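Local coordinates for protein topoisomerase IV subunit A (PDB 1ZVT) that forms part of the enzyme that decatenates DNA and relaxes supercoils, its C-terminal beta-pinwheel domain probably binding DNA and shaping substrate choice, at residues K40-S43 against N44-V47; Q70-L74 against T75-T79; G172-I175 against I176-P179. One frame throughout, in Å; residues are numbered along the deposited sequence.

Contact 1: K40-S43 against N44-V47; sequences KGKS and NQPV
K42 and Q45 are the first and last residues of a type I beta turn, in which S43 and N44 bend the chain as it leaves strand 35-42. The backbone N of Q45 reaches K42 O at 3.1 Å. G41 pairs with V4 of strand 3-9 in the first sheet of the beta-pinwheel, and S43 with E2 just before it, whereas K42, the last residue of its edge strand, turns its N-H the other way. That N-H is answered by the side chain of Q45, whose OE1 accepts it at 2.6 Å with an N-H...O angle of 152°. The donor sits 21° off the amide's carbonyl plane. Q45 thus meets K42 twice, through its main chain at the oxygen and through its amide at the nitrogen. The chain of Q45 runs extended beyond CG (chi2 -168°) to span this gap, and its NE2 makes a weak hydrogen bond to E92 O.

Within the turn, K42 and N44 run alongside each other, with N44 OD1 against K42 CB at 3.4 Å. The polar ends find partners elsewhere: N44 OD1 bonds S1 OG, and S43 OG bonds E2 N, tying the turn to the start of the chain. Close beside the bonded K42 N, Q45 OE1 also rests 3.1 Å from G41 CA, where glycine offers no side chain to block the amide.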
ATOM      1  N   LYS A  40      13.273  -5.929   2.951  1.00 20.79           N
ATOM      2  CA  LYS A  40      14.719  -6.021   3.184  1.00 21.75           C
ATOM      3  C   LYS A  40      15.339  -4.641   3.267  1.00 22.23           C
ATOM      4  O   LYS A  40      14.795  -3.659   2.740  1.00 22.10           O
ATOM      5  CB  LYS A  40      15.398  -6.859   2.103  1.00 22.36           C
ATOM      6  CG  LYS A  40      15.410  -6.208   0.714  1.00 22.73           C
ATOM      7  CD  LYS A  40      16.165  -7.091  -0.286  1.00 25.60           C
ATOM      8  CE  LYS A  40      16.026  -6.574  -1.710  1.00 28.92           C
ATOM      9  NZ  LYS A  40      14.613  -6.744  -2.216  1.00 34.00           N
ATOM     10  N   GLY A  41      16.468  -4.567   3.956  1.00 22.19           N
ATOM     11  CA  GLY A  41      17.151  -3.300   4.125  1.00 22.66           C
ATOM     12  C   GLY A  41      18.393  -3.514   4.942  1.00 23.01           C
ATOM     13  O   GLY A  41      18.972  -4.596   4.927  1.00 22.47           O
ATOM     14  N   LYS A  42      18.787  -2.469   5.657  1.00 23.57           N
ATOM     15  CA  LYS A  42      19.986  -2.523   6.500  1.00 25.63           C
ATOM     16  C   LYS A  42      19.597  -2.364   7.951  1.00 24.32           C
ATOM     17  O   LYS A  42      18.568  -1.776   8.264  1.00 23.54           O
ATOM     18  CB  LYS A  42      20.956  -1.406   6.105  1.00 25.67           C
ATOM     19  CG  LYS A  42      21.628  -1.628   4.746  1.00 29.67           C
ATOM     20  CD  LYS A  42      22.458  -0.407   4.347  1.00 29.50           C
ATOM     21  CE  LYS A  42      23.082  -0.591   2.963  1.00 35.14           C
ATOM     22  NZ  LYS A  42      24.453  -0.009   2.914  1.00 38.05           N
ATOM     23  N   SER A  43      20.433  -2.881   8.846  1.00 25.10           N
ATOM     24  CA  SER A  43      20.099  -2.919  10.263  1.00 25.88           C
ATOM     25  C   SER A  43      20.055  -1.512  10.875  1.00 26.15           C
ATOM     26  O   SER A  43      19.434  -1.321  11.922  1.00 27.14           O
ATOM     27  CB  SER A  43      21.064  -3.850  11.017  1.00 25.91           C
ATOM     28  OG  SER A  43      22.402  -3.437  10.802  1.00 29.91           O
ATOM     29  N   ASN A  44      20.674  -0.538  10.199  1.00 25.59           N
ATOM     30  CA  ASN A  44      20.657   0.849  10.655  1.00 27.09           C
ATOM     31  C   ASN A  44      19.644   1.737   9.940  1.00 26.38           C
ATOM     32  O   ASN A  44      19.813   2.960   9.877  1.00 28.20           O
ATOM     33  CB  ASN A  44      22.067   1.468  10.589  1.00 27.21           C
ATOM     34  CG  ASN A  44      22.619   1.547   9.176  1.00 31.32           C
ATOM     35  OD1 ASN A  44      22.150   0.867   8.257  1.00 33.88           O
ATOM     36  ND2 ASN A  44      23.645   2.385   8.994  1.00 32.35           N
ATOM     37  N   GLN A  45      18.582   1.133   9.403  1.00 25.30           N
ATOM     38  CA  GLN A  45      17.507   1.900   8.789  1.00 23.92           C
ATOM     39  C   GLN A  45      16.211   1.418   9.449  1.00 22.21           C
ATOM     40  O   GLN A  45      16.133   0.271   9.847  1.00 22.70           O
ATOM     41  CB  GLN A  45      17.503   1.758   7.251  1.00 24.56           C
ATOM     42  CG  GLN A  45      16.512   0.799   6.629  1.00 27.31           C
ATOM     43  CD  GLN A  45      16.778   0.496   5.142  1.00 25.21           C
ATOM     44  OE1 GLN A  45      17.650  -0.275   4.817  1.00 30.62           O
ATOM     45  NE2 GLN A  45      16.015   1.114   4.252  1.00 28.69           N
ATOM     46  N   PRO A  46      15.215   2.296   9.604  1.00 21.31           N
ATOM     47  CA  PRO A  46      13.996   1.822  10.271  1.00 19.76           C
ATOM     48  C   PRO A  46      13.123   0.943   9.356  1.00 18.96           C
ATOM     49  O   PRO A  46      13.187   1.075   8.130  1.00 17.76           O
ATOM     50  CB  PRO A  46      13.257   3.124  10.595  1.00 20.67           C
ATOM     51  CG  PRO A  46      13.671   4.038   9.495  1.00 21.07           C
ATOM     52  CD  PRO A  46      15.124   3.718   9.243  1.00 22.03           C
ATOM     53  N   VAL A  47      12.339   0.056   9.970  1.00 17.81           N
ATOM     54  CA  VAL A  47      11.221  -0.591   9.287  1.00 17.48           C
ATOM     55  C   VAL A  47       9.928   0.080   9.720  1.00 18.39           C
ATOM     56  O   VAL A  47       9.771   0.436  10.879  1.00 17.73           O
ATOM     57  CB  VAL A  47      11.185  -2.140   9.499  1.00 16.84           C
ATOM     58  CG1 VAL A  47      11.210  -2.550  10.977  1.00 18.28           C
ATOM     59  CG2 VAL A  47       9.976  -2.758   8.723  1.00 16.75           C
TER

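Contact 2: Q70-L74 against T75-T79; sequences QGEPL and TGKLT
L74 O is the hub of the main-chain bonds that join Q70-L74 to T75-T79. It accepts K77 N at 2.9 Å and L78 N at 2.8 Å, the latter almost straight in line with the C=O bond, at a C=O...N angle of 174°. One residue earlier, P73 O takes G76 N at 3.0 Å. The bonds to G76 and K77 span three residues, as in a 3-10 helix, and the bond to L78 spans four, so a 3-10 turn runs on into one wider, four-residue turn.

The charged pair lies outside this coil. E72 and K77 cross at about a right angle, and K77 NZ meets E72 OE2 at 2.8 Å on the syn side of the carboxylate, 16° out of its plane. Bends at chi2 and chi4 curl the lysine round that oxygen, which also brings K77 CE within 3.3 Å of E72 OE2.

The apolar contact faces inward. L74 and L78 run alongside each other in the same direction, with L74 CD2 4.0 Å from L78 CD1, and both leucines press on I59 of strand 55-59. Nearer the surface, P73 CB lies 3.6 Å from T75 OG1, while the proline ring also packs on W13.

Backbone pairing of E72 with V14 and of L74 with G12 keeps the first segment on the sheet of strand 13-18, although L74 already leans, with L78, on the next sheet. Such a 3-10 turn after the last, exchanged strand of a sheet belongs here to the interlocked sheets of the beta-pinwheel.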
ATOM      1  N   GLN A  70       9.847 -17.524  16.968  1.00 31.54           N
ATOM      2  CA  GLN A  70       8.570 -17.364  16.283  1.00 31.16           C
ATOM      3  C   GLN A  70       8.228 -15.882  16.159  1.00 29.68           C
ATOM      4  O   GLN A  70       7.115 -15.504  15.795  1.00 29.13           O
ATOM      5  CB  GLN A  70       7.476 -18.161  17.021  1.00 31.36           C
ATOM      6  CG  GLN A  70       7.635 -19.676  16.833  1.00 33.16           C
ATOM      7  CD  GLN A  70       6.835 -20.531  17.826  1.00 33.78           C
ATOM      8  OE1 GLN A  70       6.533 -20.108  18.948  1.00 36.37           O
ATOM      9  NE2 GLN A  70       6.504 -21.751  17.412  1.00 37.26           N
ATOM     10  N   GLY A  71       9.233 -15.052  16.423  1.00 28.70           N
ATOM     11  CA  GLY A  71       9.067 -13.607  16.406  1.00 25.76           C
ATOM     12  C   GLY A  71       8.490 -13.090  17.710  1.00 24.47           C
ATOM     13  O   GLY A  71       8.448 -13.795  18.719  1.00 24.68           O
ATOM     14  N   GLU A  72       8.048 -11.838  17.681  1.00 22.12           N
ATOM     15  CA  GLU A  72       7.402 -11.214  18.832  1.00 21.17           C
ATOM     16  C   GLU A  72       6.239 -10.348  18.336  1.00 19.57           C
ATOM     17  O   GLU A  72       6.314  -9.804  17.240  1.00 18.78           O
ATOM     18  CB  GLU A  72       8.433 -10.425  19.653  1.00 21.13           C
ATOM     19  CG  GLU A  72       8.857  -9.109  19.079  1.00 24.35           C
ATOM     20  CD  GLU A  72       9.713  -8.309  20.043  1.00 24.07           C
ATOM     21  OE1 GLU A  72      10.671  -8.922  20.628  1.00 24.00           O
ATOM     22  OE2 GLU A  72       9.404  -7.082  20.200  1.00 25.72           O
ATOM     23  N   PRO A  73       5.152 -10.228  19.127  1.00 19.25           N
ATOM     24  CA  PRO A  73       3.970  -9.517  18.643  1.00 19.36           C
ATOM     25  C   PRO A  73       4.192  -8.014  18.468  1.00 19.23           C
ATOM     26  O   PRO A  73       4.780  -7.364  19.336  1.00 19.33           O
ATOM     27  CB  PRO A  73       2.921  -9.766  19.749  1.00 19.59           C
ATOM     28  CG  PRO A  73       3.745 -10.026  20.986  1.00 19.71           C
ATOM     29  CD  PRO A  73       4.969 -10.758  20.498  1.00 19.21           C
ATOM     30  N   LEU A  74       3.707  -7.454  17.362  1.00 19.22           N
ATOM     31  CA  LEU A  74       3.751  -5.993  17.206  1.00 19.21           C
ATOM     32  C   LEU A  74       2.988  -5.232  18.285  1.00 19.39           C
ATOM     33  O   LEU A  74       3.335  -4.097  18.598  1.00 19.71           O
ATOM     34  CB  LEU A  74       3.243  -5.566  15.828  1.00 19.61           C
ATOM     35  CG  LEU A  74       4.289  -5.848  14.761  1.00 19.66           C
ATOM     36  CD1 LEU A  74       3.621  -5.682  13.378  1.00 22.71           C
ATOM     37  CD2 LEU A  74       5.475  -4.881  14.933  1.00 20.78           C
ATOM     38  N   THR A  75       1.975  -5.858  18.877  1.00 19.87           N
ATOM     39  CA  THR A  75       1.264  -5.183  19.974  1.00 20.87           C
ATOM     40  C   THR A  75       2.159  -4.923  21.184  1.00 21.06           C
ATOM     41  O   THR A  75       1.834  -4.062  22.009  1.00 21.69           O
ATOM     42  CB  THR A  75       0.023  -5.961  20.420  1.00 21.46           C
ATOM     43  OG1 THR A  75       0.399  -7.310  20.698  1.00 23.19           O
ATOM     44  CG2 THR A  75      -1.055  -5.940  19.336  1.00 23.16           C
ATOM     45  N   GLY A  76       3.277  -5.650  21.297  1.00 21.06           N
ATOM     46  CA  GLY A  76       4.261  -5.411  22.362  1.00 21.26           C
ATOM     47  C   GLY A  76       5.181  -4.235  22.060  1.00 21.54           C
ATOM     48  O   GLY A  76       5.951  -3.797  22.929  1.00 22.17           O
ATOM     49  N   LYS A  77       5.112  -3.726  20.831  1.00 20.42           N
ATOM     50  CA  LYS A  77       6.004  -2.663  20.403  1.00 21.68           C
ATOM     51  C   LYS A  77       5.264  -1.409  19.977  1.00 21.05           C
ATOM     52  O   LYS A  77       5.842  -0.328  20.013  1.00 21.21           O
ATOM     53  CB  LYS A  77       6.946  -3.125  19.264  1.00 22.70           C
ATOM     54  CG  LYS A  77       8.202  -3.868  19.766  1.00 28.13           C
ATOM     55  CD  LYS A  77       9.496  -3.353  19.132  1.00 29.59           C
ATOM     56  CE  LYS A  77      10.736  -4.107  19.631  1.00 29.15           C
ATOM     57  NZ  LYS A  77      10.641  -4.726  21.009  1.00 24.96           N
ATOM     58  N   LEU A  78       4.002  -1.564  19.575  1.00 19.88           N
ATOM     59  CA  LEU A  78       3.197  -0.449  19.033  1.00 19.50           C
ATOM     60  C   LEU A  78       1.893  -0.331  19.761  1.00 20.74           C
ATOM     61  O   LEU A  78       1.299  -1.348  20.145  1.00 20.25           O
ATOM     62  CB  LEU A  78       2.875  -0.690  17.547  1.00 20.61           C
ATOM     63  CG  LEU A  78       4.005  -1.140  16.626  1.00 20.62           C
ATOM     64  CD1 LEU A  78       3.434  -1.407  15.202  1.00 19.67           C
ATOM     65  CD2 LEU A  78       5.109  -0.079  16.592  1.00 22.50           C
ATOM     66  N   THR A  79       1.443   0.913  19.927  1.00 20.38           N
ATOM     67  CA  THR A  79       0.156   1.200  20.562  1.00 22.36           C
ATOM     68  C   THR A  79      -0.857   1.344  19.450  1.00 23.22           C
ATOM     69  O   THR A  79      -0.973   2.410  18.840  1.00 24.42           O
ATOM     70  CB  THR A  79       0.190   2.505  21.338  1.00 22.48           C
ATOM     71  OG1 THR A  79       1.257   2.464  22.291  1.00 22.81           O
ATOM     72  CG2 THR A  79      -1.146   2.714  22.065  1.00 22.13           C
TER

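Contact 3: G172-I175 against I176-P179; sequences GNKI and INIP
K174 reaches along the chain to lie over I176 and N177, in a stretch where strand 173-174 gives way to the loop before helix 180-184. One residue earlier, N173 pairs through its backbone with G107 of strand 106-111, holding the short strand at the edge of its sheet.

At K174 the side chain first sets off with CG on the far side from the backbone N (chi1 -168°), which brings CG to 3.6 Å from I176 O. Its next methylene, CD, passes 3.8 Å from N177 CA, and a bend at chi3 (-69°) then turns the amine in, so that NZ ends 4.0 Å from N177 CG. The lysine passes the N177 side chain at a slant. K174 O accepts a hydrogen bond from R225 NH1.

At I175 the chain has left the strand. Its psi of -53° swings the following peptide away from the extended course. As a result I175 and I176 direct their side chains to the same flank, with I175 CG2 4.3 Å from I176 CG2. This flank rests on strands 146-151 and 155-160 of the following sheet: I175 on L147 and F159, I176 on T151 and L157. Further on, P179 takes the N-cap position of the helix.

The chemistry is therefore divided by side. Two buried isoleucines make an oily seam between neighbouring sheets, while the lysine spends its methylenes on the backbone of I176 and N177 and carries its charged end out beside the N177 side chain.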
ATOM      1  N   GLY A 172      -5.333  14.113   2.170  1.00 19.94           N
ATOM      2  CA  GLY A 172      -4.912  14.135   0.784  1.00 19.45           C
ATOM      3  C   GLY A 172      -5.876  14.870  -0.127  1.00 20.31           C
ATOM      4  O   GLY A 172      -6.918  15.404   0.305  1.00 20.50           O
ATOM      5  N   ASN A 173      -5.520  14.915  -1.403  1.00 19.27           N
ATOM      6  CA  ASN A 173      -6.351  15.574  -2.403  1.00 19.27           C
ATOM      7  C   ASN A 173      -7.022  14.504  -3.261  1.00 19.02           C
ATOM      8  O   ASN A 173      -6.596  13.350  -3.261  1.00 18.67           O
ATOM      9  CB  ASN A 173      -5.477  16.474  -3.264  1.00 19.51           C
ATOM     10  CG  ASN A 173      -4.902  17.640  -2.481  1.00 22.27           C
ATOM     11  OD1 ASN A 173      -5.644  18.516  -2.037  1.00 25.05           O
ATOM     12  ND2 ASN A 173      -3.591  17.643  -2.287  1.00 20.98           N
ATOM     13  N   LYS A 174      -8.077  14.882  -3.979  1.00 18.91           N
ATOM     14  CA  LYS A 174      -8.833  13.932  -4.776  1.00 19.32           C
ATOM     15  C   LYS A 174      -7.989  13.333  -5.905  1.00 18.79           C
ATOM     16  O   LYS A 174      -7.370  14.056  -6.709  1.00 18.89           O
ATOM     17  CB  LYS A 174     -10.081  14.618  -5.362  1.00 18.92           C
ATOM     18  CG  LYS A 174     -11.073  13.638  -5.971  1.00 21.15           C
ATOM     19  CD  LYS A 174     -12.361  14.345  -6.417  1.00 21.56           C
ATOM     20  CE  LYS A 174     -13.162  14.837  -5.215  1.00 23.06           C
ATOM     21  NZ  LYS A 174     -14.335  15.674  -5.647  1.00 26.27           N
ATOM     22  N   ILE A 175      -7.978  12.002  -5.958  1.00 18.05           N
ATOM     23  CA  ILE A 175      -7.374  11.229  -7.044  1.00 18.14           C
ATOM     24  C   ILE A 175      -8.432  10.974  -8.120  1.00 17.75           C
ATOM     25  O   ILE A 175      -8.225  11.271  -9.291  1.00 17.83           O
ATOM     26  CB  ILE A 175      -6.835   9.885  -6.487  1.00 17.61           C
ATOM     27  CG1 ILE A 175      -5.629  10.167  -5.586  1.00 16.17           C
ATOM     28  CG2 ILE A 175      -6.487   8.889  -7.615  1.00 17.42           C
ATOM     29  CD1 ILE A 175      -5.200   8.968  -4.723  1.00 19.20           C
ATOM     30  N   ILE A 176      -9.570  10.430  -7.696  1.00 17.69           N
ATOM     31  CA  ILE A 176     -10.665  10.101  -8.589  1.00 18.75           C
ATOM     32  C   ILE A 176     -11.967  10.455  -7.875  1.00 18.85           C
ATOM     33  O   ILE A 176     -12.072  10.289  -6.659  1.00 19.20           O
ATOM     34  CB  ILE A 176     -10.587   8.594  -9.003  1.00 17.84           C
ATOM     35  CG1 ILE A 176     -11.709   8.216  -9.972  1.00 19.75           C
ATOM     36  CG2 ILE A 176     -10.631   7.687  -7.773  1.00 19.43           C
ATOM     37  CD1 ILE A 176     -11.492   6.882 -10.690  1.00 18.80           C
ATOM     38  N   ASN A 177     -12.950  10.975  -8.604  1.00 19.82           N
ATOM     39  CA  ASN A 177     -14.178  11.414  -7.940  1.00 20.57           C
ATOM     40  C   ASN A 177     -15.100  10.261  -7.606  1.00 20.12           C
ATOM     41  O   ASN A 177     -15.595   9.575  -8.491  1.00 21.54           O
ATOM     42  CB  ASN A 177     -14.946  12.423  -8.781  1.00 21.25           C
ATOM     43  CG  ASN A 177     -16.117  13.014  -8.015  1.00 24.87           C
ATOM     44  OD1 ASN A 177     -17.278  12.873  -8.415  1.00 31.84           O
ATOM     45  ND2 ASN A 177     -15.817  13.668  -6.907  1.00 26.40           N
ATOM     46  N   ILE A 178     -15.277  10.034  -6.318  1.00 20.06           N
ATOM     47  CA  ILE A 178     -16.258   9.081  -5.808  1.00 20.15           C
ATOM     48  C   ILE A 178     -17.104   9.880  -4.804  1.00 19.44           C
ATOM     49  O   ILE A 178     -16.572  10.433  -3.842  1.00 19.23           O
ATOM     50  CB  ILE A 178     -15.567   7.896  -5.122  1.00 20.49           C
ATOM     51  CG1 ILE A 178     -14.565   7.243  -6.113  1.00 22.48           C
ATOM     52  CG2 ILE A 178     -16.610   6.866  -4.627  1.00 21.03           C
ATOM     53  CD1 ILE A 178     -13.726   6.165  -5.520  1.00 22.22           C
ATOM     54  N   PRO A 179     -18.415   9.977  -5.057  1.00 20.70           N
ATOM     55  CA  PRO A 179     -19.282  10.750  -4.169  1.00 20.06           C
ATOM     56  C   PRO A 179     -19.121  10.272  -2.724  1.00 19.99           C
ATOM     57  O   PRO A 179     -19.139   9.072  -2.466  1.00 19.55           O
ATOM     58  CB  PRO A 179     -20.686  10.454  -4.700  1.00 20.64           C
ATOM     59  CG  PRO A 179     -20.478  10.108  -6.159  1.00 20.70           C
ATOM     60  CD  PRO A 179     -19.140   9.403  -6.203  1.00 20.30           C
TER

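The three contacts come in series along the chain, and each lies where a strand hands over from one sheet of the pinwheel to the next. Contacts 1 and 2 share the first sheet, at its two outermost strands, 35-42 and 72-73; their centres are 17 Å apart and their nearest atoms about 7 Å. Between them the chain visits the second sheet as strands 47-51 and 55-59, then returns. Contact 3 follows strand 173-174, the equivalent last strand of the third sheet, and lies across the chain's centre, its own centre 34 Å from the centre of either of the others. Contacts 2 and 3 thus mark matching exits, consistent with a fold of repeated sheets that exchange strands.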